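Local coordinates for protein cytochrome P450 (Bacillus megaterium, PDB 5L92) that binds heme and the steroid corticosterone and, as a cytochrome P450 monooxygenase, probably oxidises steroids with molecular oxygen, at residues R76-L80 with N191-E195; L151-D157 with Y197-I201; L129-V135 with E397-N403. All coordinates share one frame. Numbering follows the deposited sequence.

Contact 1 (R76-L80 with N191-E195); sequences RQTAL and NDELE
In this P450 the loop between helices B and C meets helix G beside the corticosterone pocket, R76-L80 lying along one turn of helix 177-207. The loop runs extended through R76-T78 (phi/psi -123/117, -52/151 and -108/169), then takes helical angles at A79 and L80 (-64/-38, -58/-36). T78 CA is 7.2 Å from N191 CA, A79 CA 6.9 Å from E195 CA; 260 Å² is buried. The direct hydrogen bond is nearly linear: A79 N donates to E195 OE2 at 3.0 Å (175°), with E195 in an m, t rotamer. One water bridges both sides, accepting from L80 N (2.8 Å) and donating to N191 OD1 (2.7 Å) and E195 OE2 (2.8 Å). N191 ND2 is hydrogen-bonded to K187 O, one turn earlier. A looser salt bridge joins R76 NH2 to D192 OD1 at 3.5 Å. R76 is p, t, t, and the oxygen sits over the guanidinium face, so charge alone acts. Other approaches are carbon-to-oxygen van der Waals contacts: T78 CB 3.6 Å from E195 OE2, L80 CD1 3.5 Å from N191 OD1. L80 also touches corticosterone. One carboxylate serving amide and water implies that helix G holds this pocket-lining loop largely through main-chain NH groups.

Contact 2 (L151-D157 with Y197-I201); sequences LGVPIED and YFYRI
This is a buried loop-to-helix contact: the E-F turn, L151-D157, between helices 141-151 and 158-169, packs on Y197-I201 of helix 177-207, helix G. Helix 141-151 ends in a Schellman motif, with G152 at positive phi (85/33) as C-prime residue; V153 then extends (-112/160), its CA 7.5 Å from I201 CA. I155 and E156 make a short 3-10 turn, and D157 takes the N-cap position of the next helix. V153 (m) is the apolar hub, its CG1 being 3.9 Å from F198 CE1, 4.3 Å from I201 CG2 and 4.4 Å from Y197 CE1. L151 CD1 adds 4.3 Å to F198 CZ. Y197, at chi1 t, reaches across beside P154 (CD to OH 3.5 Å), and Y197 OH donates to D157 OD2 at 2.7 Å. A water also donates to D157 OD2 (2.9 Å) and weakly accepts from R200 NH1 (3.4 Å). D157 OD2 takes tyrosine and water, and its side chain makes no capping bond, so a mainly apolar contact carries one direct hydrogen bond.

Contact 3 (L129-V135 with E397-N403); sequences LEDIDIV and ELLIRKN
I134 (m, m) lays its CG1 against CG1 of I400, 3.6 Å away, while its CB sits 4.2 Å from L398 CB; V135 CG2 extends this patch, 4.1 Å from L398 CB, toward helix 247-260. I400 belongs to strand 399-401, which runs antiparallel to strand 131-133 (152°, axes 4.6 Å apart). I132 and I400 form the hydrogen-bonded pair, I132 N to I400 O and I400 N to I132 O, both 2.8 Å. D131-R401 and D133-L399 flank it as non-hydrogen-bonded pairs (CA-CA 4.3 and 4.4 Å). Backbone pairing continues through K402 N to E130 O and I134 N to L398 O, each 3.0 Å. R401 makes a bidentate salt bridge to D131, NE to OD1 and NH2 to OD2, both 2.7 Å. K402 NZ reaches L129 O at 2.5 Å. D133 OD1 accepts from L398 N (2.9 Å) and N-caps helix 134-139 through V135 N (3.0 Å). Strand 377-378 completes the small three-stranded antiparallel β3 sheet of the P450 fold, joining the region before helix E to the C-terminal strand.

How the contacts relate
Contacts 1 and 2 sit on successive turns of helix 177-207, their centres 15 Å apart, so one helix G gathers both the B-C loop and the E-F turn; in each, side chains also touch I237 of helix 229-245. Contact 3 stands apart, its centre 36 Å from contact 1 and 30 Å from contact 2, with nearest atoms about 19 and 12 Å away. Of the three, only contact 1 reaches corticosterone: the L80 side chain is about 4 Å from it, that of L151 about 11 Å; from heme they are about 9 and 8 Å, and the V135 side chain about 14 Å. Contact 1 thus borders the steroid pocket, contact 2 lies buried further along the same helix, and contact 3 belongs to a separate sheet.

Contact 1 (R76-L80 with N191-E195)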
# COMPACT_ATOMS: atom_id res chain seq x y z
N ARG A 76 6.24 -12.03 21.73
CA ARG A 76 5.20 -11.15 22.24
C ARG A 76 4.46 -10.37 21.19
O ARG A 76 5.05 -9.55 20.55
CB ARG A 76 5.77 -10.13 23.22
CG ARG A 76 6.87 -9.20 22.67
CD ARG A 76 7.33 -8.15 23.68
NE ARG A 76 8.34 -7.25 23.10
CZ ARG A 76 8.95 -6.28 23.79
NH1 ARG A 76 8.65 -6.11 25.07
NH2 ARG A 76 9.84 -5.48 23.20
N GLN A 77 3.16 -10.61 21.06
CA GLN A 77 2.31 -9.87 20.13
C GLN A 77 2.39 -8.34 20.25
O GLN A 77 2.66 -7.81 21.28
CB GLN A 77 0.87 -10.31 20.28
CG GLN A 77 -0.05 -9.77 19.22
CD GLN A 77 0.29 -10.30 17.84
OE1 GLN A 77 1.09 -9.73 17.14
NE2 GLN A 77 -0.32 -11.41 17.48
N THR A 78 2.16 -7.66 19.16
CA THR A 78 2.24 -6.22 19.09
C THR A 78 0.87 -5.58 18.97
O THR A 78 -0.09 -6.25 18.75
CB THR A 78 3.05 -5.81 17.88
OG1 THR A 78 2.39 -6.23 16.70
CG2 THR A 78 4.38 -6.42 17.90
N ALA A 79 0.80 -4.28 19.12
CA ALA A 79 -0.44 -3.56 18.97
C ALA A 79 -0.86 -3.74 17.53
O ALA A 79 -2.00 -3.92 17.25
CB ALA A 79 -0.29 -2.11 19.34
N LEU A 80 0.11 -3.72 16.63
CA LEU A 80 -0.17 -3.99 15.21
C LEU A 80 -0.82 -5.36 15.02
O LEU A 80 -1.71 -5.51 14.17
CB LEU A 80 1.10 -3.89 14.39
CG LEU A 80 1.36 -2.60 13.61
CD1 LEU A 80 2.69 -2.77 12.86
CD2 LEU A 80 0.18 -2.23 12.63
N ASN A 191 8.23 -0.85 16.40
CA ASN A 191 6.91 -1.14 16.95
C ASN A 191 6.75 -0.55 18.34
O ASN A 191 5.75 0.10 18.64
CB ASN A 191 6.66 -2.65 17.04
CG ASN A 191 6.13 -3.22 15.78
OD1 ASN A 191 4.93 -3.10 15.50
ND2 ASN A 191 6.98 -3.90 15.02
N ASP A 192 7.73 -0.80 19.21
CA ASP A 192 7.70 -0.30 20.59
C ASP A 192 7.53 1.20 20.62
O ASP A 192 6.66 1.72 21.33
CB ASP A 192 8.99 -0.69 21.32
CG ASP A 192 8.79 -1.85 22.29
OD1 ASP A 192 7.94 -2.75 22.03
OD2 ASP A 192 9.50 -1.86 23.33
N GLU A 193 8.40 1.91 19.91
CA GLU A 193 8.40 3.37 19.88
C GLU A 193 7.13 3.92 19.23
O GLU A 193 6.55 4.91 19.72
CB GLU A 193 9.64 3.84 19.11
CG GLU A 193 10.97 3.71 19.90
CD GLU A 193 12.20 4.02 19.04
OE1 GLU A 193 12.04 4.20 17.82
OE2 GLU A 193 13.32 4.07 19.59
N LEU A 194 6.66 3.29 18.15
CA LEU A 194 5.35 3.64 17.59
C LEU A 194 4.25 3.48 18.63
O LEU A 194 3.40 4.35 18.80
CB LEU A 194 5.04 2.78 16.38
CG LEU A 194 5.60 3.12 15.00
CD1 LEU A 194 5.40 1.91 14.05
CD2 LEU A 194 4.88 4.32 14.49
N GLU A 195 4.19 2.31 19.27
CA GLU A 195 3.20 2.11 20.33
C GLU A 195 3.29 3.18 21.40
O GLU A 195 2.28 3.80 21.75
CB GLU A 195 3.36 0.72 20.93
CG GLU A 195 2.88 -0.34 19.97
CD GLU A 195 3.17 -1.71 20.46
OE1 GLU A 195 3.28 -1.83 21.69
OE2 GLU A 195 3.30 -2.64 19.63
O HOH W 1 2.67 -2.65 16.89

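Contact 2 (L151-D157 with Y197-I201)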
# COMPACT_ATOMS: atom_id res chain seq x y z
N LEU A 151 -5.63 11.22 11.71
CA LEU A 151 -5.34 10.71 13.05
C LEU A 151 -5.41 11.80 14.12
O LEU A 151 -5.73 11.52 15.28
CB LEU A 151 -3.97 10.03 13.07
CG LEU A 151 -3.90 8.83 12.14
CD1 LEU A 151 -2.46 8.36 11.86
CD2 LEU A 151 -4.71 7.71 12.74
N GLY A 152 -5.12 13.04 13.75
CA GLY A 152 -5.04 14.13 14.70
C GLY A 152 -3.69 14.23 15.37
O GLY A 152 -3.61 14.64 16.53
N VAL A 153 -2.61 13.89 14.65
CA VAL A 153 -1.27 13.94 15.22
C VAL A 153 -0.50 15.05 14.52
O VAL A 153 -0.87 15.44 13.40
CB VAL A 153 -0.53 12.59 15.08
CG1 VAL A 153 -1.34 11.49 15.69
CG2 VAL A 153 -0.21 12.25 13.60
N PRO A 154 0.58 15.56 15.12
CA PRO A 154 1.26 16.73 14.54
C PRO A 154 2.17 16.36 13.38
O PRO A 154 3.06 15.50 13.49
CB PRO A 154 2.07 17.29 15.72
CG PRO A 154 2.27 16.14 16.64
CD PRO A 154 1.02 15.27 16.49
N ILE A 155 1.97 17.06 12.27
CA ILE A 155 2.80 16.84 11.10
C ILE A 155 4.24 17.21 11.35
O ILE A 155 5.12 16.76 10.61
CB ILE A 155 2.22 17.63 9.90
CG1 ILE A 155 2.86 17.14 8.62
CG2 ILE A 155 2.43 19.14 10.08
CD1 ILE A 155 2.60 15.69 8.30
N GLU A 156 4.53 17.95 12.43
CA GLU A 156 5.92 18.20 12.83
C GLU A 156 6.67 16.91 13.16
O GLU A 156 7.91 16.89 13.14
CB GLU A 156 5.97 19.16 14.03
CG GLU A 156 5.39 20.59 13.76
CD GLU A 156 3.85 20.67 13.63
OE1 GLU A 156 3.12 19.77 14.10
OE2 GLU A 156 3.36 21.67 13.05
N ASP A 157 5.96 15.83 13.44
CA ASP A 157 6.61 14.55 13.66
C ASP A 157 6.77 13.72 12.38
O ASP A 157 7.13 12.55 12.48
CB ASP A 157 5.81 13.76 14.69
CG ASP A 157 5.84 14.41 16.06
OD1 ASP A 157 6.80 15.17 16.31
OD2 ASP A 157 4.91 14.17 16.86
N TYR A 197 4.59 6.12 21.35
CA TYR A 197 4.10 7.36 20.75
C TYR A 197 2.59 7.44 20.85
O TYR A 197 2.04 8.43 21.36
CB TYR A 197 4.53 7.46 19.27
CG TYR A 197 4.10 8.75 18.63
CD1 TYR A 197 2.85 8.88 18.03
CD2 TYR A 197 4.94 9.85 18.65
CE1 TYR A 197 2.46 10.06 17.48
CE2 TYR A 197 4.57 11.03 18.09
CZ TYR A 197 3.32 11.15 17.51
OH TYR A 197 2.91 12.34 16.94
N PHE A 198 1.88 6.41 20.39
CA PHE A 198 0.43 6.53 20.33
C PHE A 198 -0.25 6.36 21.69
O PHE A 198 -1.37 6.84 21.86
CB PHE A 198 -0.14 5.54 19.30
CG PHE A 198 -0.15 6.10 17.90
CD1 PHE A 198 -1.07 7.07 17.54
CD2 PHE A 198 0.80 5.70 16.97
CE1 PHE A 198 -1.08 7.63 16.27
CE2 PHE A 198 0.80 6.22 15.69
CZ PHE A 198 -0.12 7.20 15.33
N TYR A 199 0.37 5.69 22.65
CA TYR A 199 -0.22 5.72 23.99
C TYR A 199 -0.23 7.12 24.56
O TYR A 199 -1.20 7.53 25.20
CB TYR A 199 0.51 4.76 24.92
CG TYR A 199 0.02 3.35 24.77
CD1 TYR A 199 -1.29 3.03 25.10
CD2 TYR A 199 0.83 2.34 24.28
CE1 TYR A 199 -1.77 1.77 24.97
CE2 TYR A 199 0.35 1.05 24.16
CZ TYR A 199 -0.95 0.78 24.51
OH TYR A 199 -1.50 -0.48 24.39
N ARG A 200 0.83 7.89 24.30
CA ARG A 200 0.83 9.30 24.71
C ARG A 200 -0.27 10.07 23.99
O ARG A 200 -1.10 10.73 24.63
CB ARG A 200 2.20 9.92 24.46
CG ARG A 200 2.33 11.35 24.95
CD ARG A 200 3.75 11.86 24.83
NE ARG A 200 4.35 11.64 23.52
CZ ARG A 200 4.08 12.36 22.43
NH1 ARG A 200 3.21 13.37 22.47
NH2 ARG A 200 4.70 12.06 21.30
N ILE A 201 -0.37 9.96 22.68
CA ILE A 201 -1.43 10.62 21.96
C ILE A 201 -2.81 10.32 22.56
O ILE A 201 -3.63 11.18 22.71
CB ILE A 201 -1.44 10.18 20.49
CG1 ILE A 201 -0.14 10.51 19.81
CG2 ILE A 201 -2.58 10.83 19.76
CD1 ILE A 201 0.18 11.95 19.79
O HOH W 2 3.49 14.66 19.33

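Contact 3 (L129-V135 with E397-N403)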
# COMPACT_ATOMS: atom_id res chain seq x y z
N LEU A 129 12.33 25.04 -8.56
CA LEU A 129 13.23 24.02 -9.10
C LEU A 129 12.80 23.63 -10.52
O LEU A 129 11.62 23.47 -10.81
CB LEU A 129 13.24 22.78 -8.20
CG LEU A 129 13.59 23.01 -6.71
CD1 LEU A 129 13.42 21.73 -5.89
CD2 LEU A 129 15.01 23.55 -6.52
N GLU A 130 13.78 23.51 -11.40
CA GLU A 130 13.50 23.00 -12.75
C GLU A 130 13.36 21.47 -12.72
O GLU A 130 12.59 20.90 -13.49
CB GLU A 130 14.62 23.45 -13.70
CG GLU A 130 14.45 23.04 -15.20
CD GLU A 130 13.22 23.71 -15.89
OE1 GLU A 130 12.64 24.67 -15.32
OE2 GLU A 130 12.83 23.28 -17.02
N ASP A 131 14.07 20.82 -11.81
CA ASP A 131 14.09 19.37 -11.66
C ASP A 131 13.63 19.03 -10.24
O ASP A 131 14.17 19.58 -9.28
CB ASP A 131 15.50 18.80 -11.90
CG ASP A 131 15.95 18.94 -13.36
OD1 ASP A 131 15.10 18.92 -14.27
OD2 ASP A 131 17.18 19.05 -13.60
N ILE A 132 12.64 18.15 -10.11
CA ILE A 132 12.09 17.80 -8.81
C ILE A 132 12.03 16.29 -8.62
O ILE A 132 11.91 15.52 -9.57
CB ILE A 132 10.69 18.41 -8.59
CG1 ILE A 132 9.75 17.95 -9.69
CG2 ILE A 132 10.77 19.94 -8.56
CD1 ILE A 132 8.32 18.40 -9.49
N ASP A 133 12.06 15.88 -7.36
CA ASP A 133 11.87 14.48 -6.98
C ASP A 133 10.39 14.27 -6.67
O ASP A 133 9.91 14.66 -5.61
CB ASP A 133 12.77 14.15 -5.80
CG ASP A 133 12.69 12.68 -5.36
OD1 ASP A 133 11.89 11.92 -5.92
OD2 ASP A 133 13.42 12.30 -4.45
N ILE A 134 9.66 13.66 -7.60
CA ILE A 134 8.23 13.40 -7.42
C ILE A 134 7.97 12.81 -6.04
O ILE A 134 6.94 13.09 -5.40
CB ILE A 134 7.68 12.47 -8.51
CG1 ILE A 134 7.79 13.10 -9.91
CG2 ILE A 134 6.24 12.12 -8.25
CD1 ILE A 134 7.27 14.50 -9.99
N VAL A 135 8.89 11.96 -5.57
CA VAL A 135 8.67 11.22 -4.33
C VAL A 135 8.83 12.16 -3.14
O VAL A 135 7.87 12.44 -2.41
CB VAL A 135 9.62 10.00 -4.24
CG1 VAL A 135 9.56 9.38 -2.86
CG2 VAL A 135 9.26 8.93 -5.30
N GLU A 397 13.05 7.34 -5.15
CA GLU A 397 13.12 8.68 -5.71
C GLU A 397 12.68 8.60 -7.17
O GLU A 397 12.66 7.53 -7.77
CB GLU A 397 14.53 9.29 -5.56
CG GLU A 397 15.67 8.57 -6.30
CD GLU A 397 16.85 9.53 -6.68
OE1 GLU A 397 17.35 10.25 -5.78
OE2 GLU A 397 17.24 9.58 -7.88
N LEU A 398 12.28 9.74 -7.73
CA LEU A 398 11.86 9.77 -9.13
C LEU A 398 12.11 11.19 -9.66
O LEU A 398 11.23 12.06 -9.58
CB LEU A 398 10.41 9.33 -9.25
CG LEU A 398 9.75 9.32 -10.64
CD1 LEU A 398 10.56 8.61 -11.64
CD2 LEU A 398 8.42 8.65 -10.57
N LEU A 399 13.32 11.42 -10.17
CA LEU A 399 13.71 12.76 -10.58
C LEU A 399 13.15 13.08 -11.95
O LEU A 399 13.41 12.36 -12.92
CB LEU A 399 15.23 12.92 -10.57
CG LEU A 399 15.85 12.62 -9.20
CD1 LEU A 399 17.36 12.86 -9.20
CD2 LEU A 399 15.17 13.41 -8.10
N ILE A 400 12.38 14.17 -12.01
CA ILE A 400 11.71 14.62 -13.21
C ILE A 400 12.15 16.05 -13.53
O ILE A 400 12.32 16.88 -12.62
CB ILE A 400 10.18 14.53 -13.03
CG1 ILE A 400 9.73 13.07 -12.92
CG2 ILE A 400 9.46 15.27 -14.10
CD1 ILE A 400 9.92 12.23 -14.12
N ARG A 401 12.28 16.35 -14.81
CA ARG A 401 12.57 17.66 -15.32
C ARG A 401 11.24 18.20 -15.85
O ARG A 401 10.59 17.58 -16.64
CB ARG A 401 13.62 17.59 -16.40
CG ARG A 401 13.78 18.85 -17.22
CD ARG A 401 15.15 19.04 -17.81
NE ARG A 401 16.12 19.26 -16.79
CZ ARG A 401 17.39 19.45 -17.02
NH1 ARG A 401 17.85 19.47 -18.22
NH2 ARG A 401 18.18 19.63 -16.03
N LYS A 402 10.84 19.37 -15.39
CA LYS A 402 9.57 19.99 -15.77
C LYS A 402 9.43 20.43 -17.20
O LYS A 402 8.41 20.31 -17.76
CB LYS A 402 9.29 21.18 -14.92
CG LYS A 402 9.06 20.91 -13.49
CD LYS A 402 9.26 22.17 -12.72
CE LYS A 402 8.78 22.07 -11.31
NZ LYS A 402 9.09 23.31 -10.60
N ASN A 403 10.49 20.95 -17.77
CA ASN A 403 10.49 21.41 -19.13
C ASN A 403 9.51 22.53 -19.47
O ASN A 403 8.92 22.53 -20.52
CB ASN A 403 10.30 20.26 -20.09
CG ASN A 403 11.50 19.39 -20.17
OD1 ASN A 403 12.60 19.84 -20.40
ND2 ASN A 403 11.30 18.15 -19.92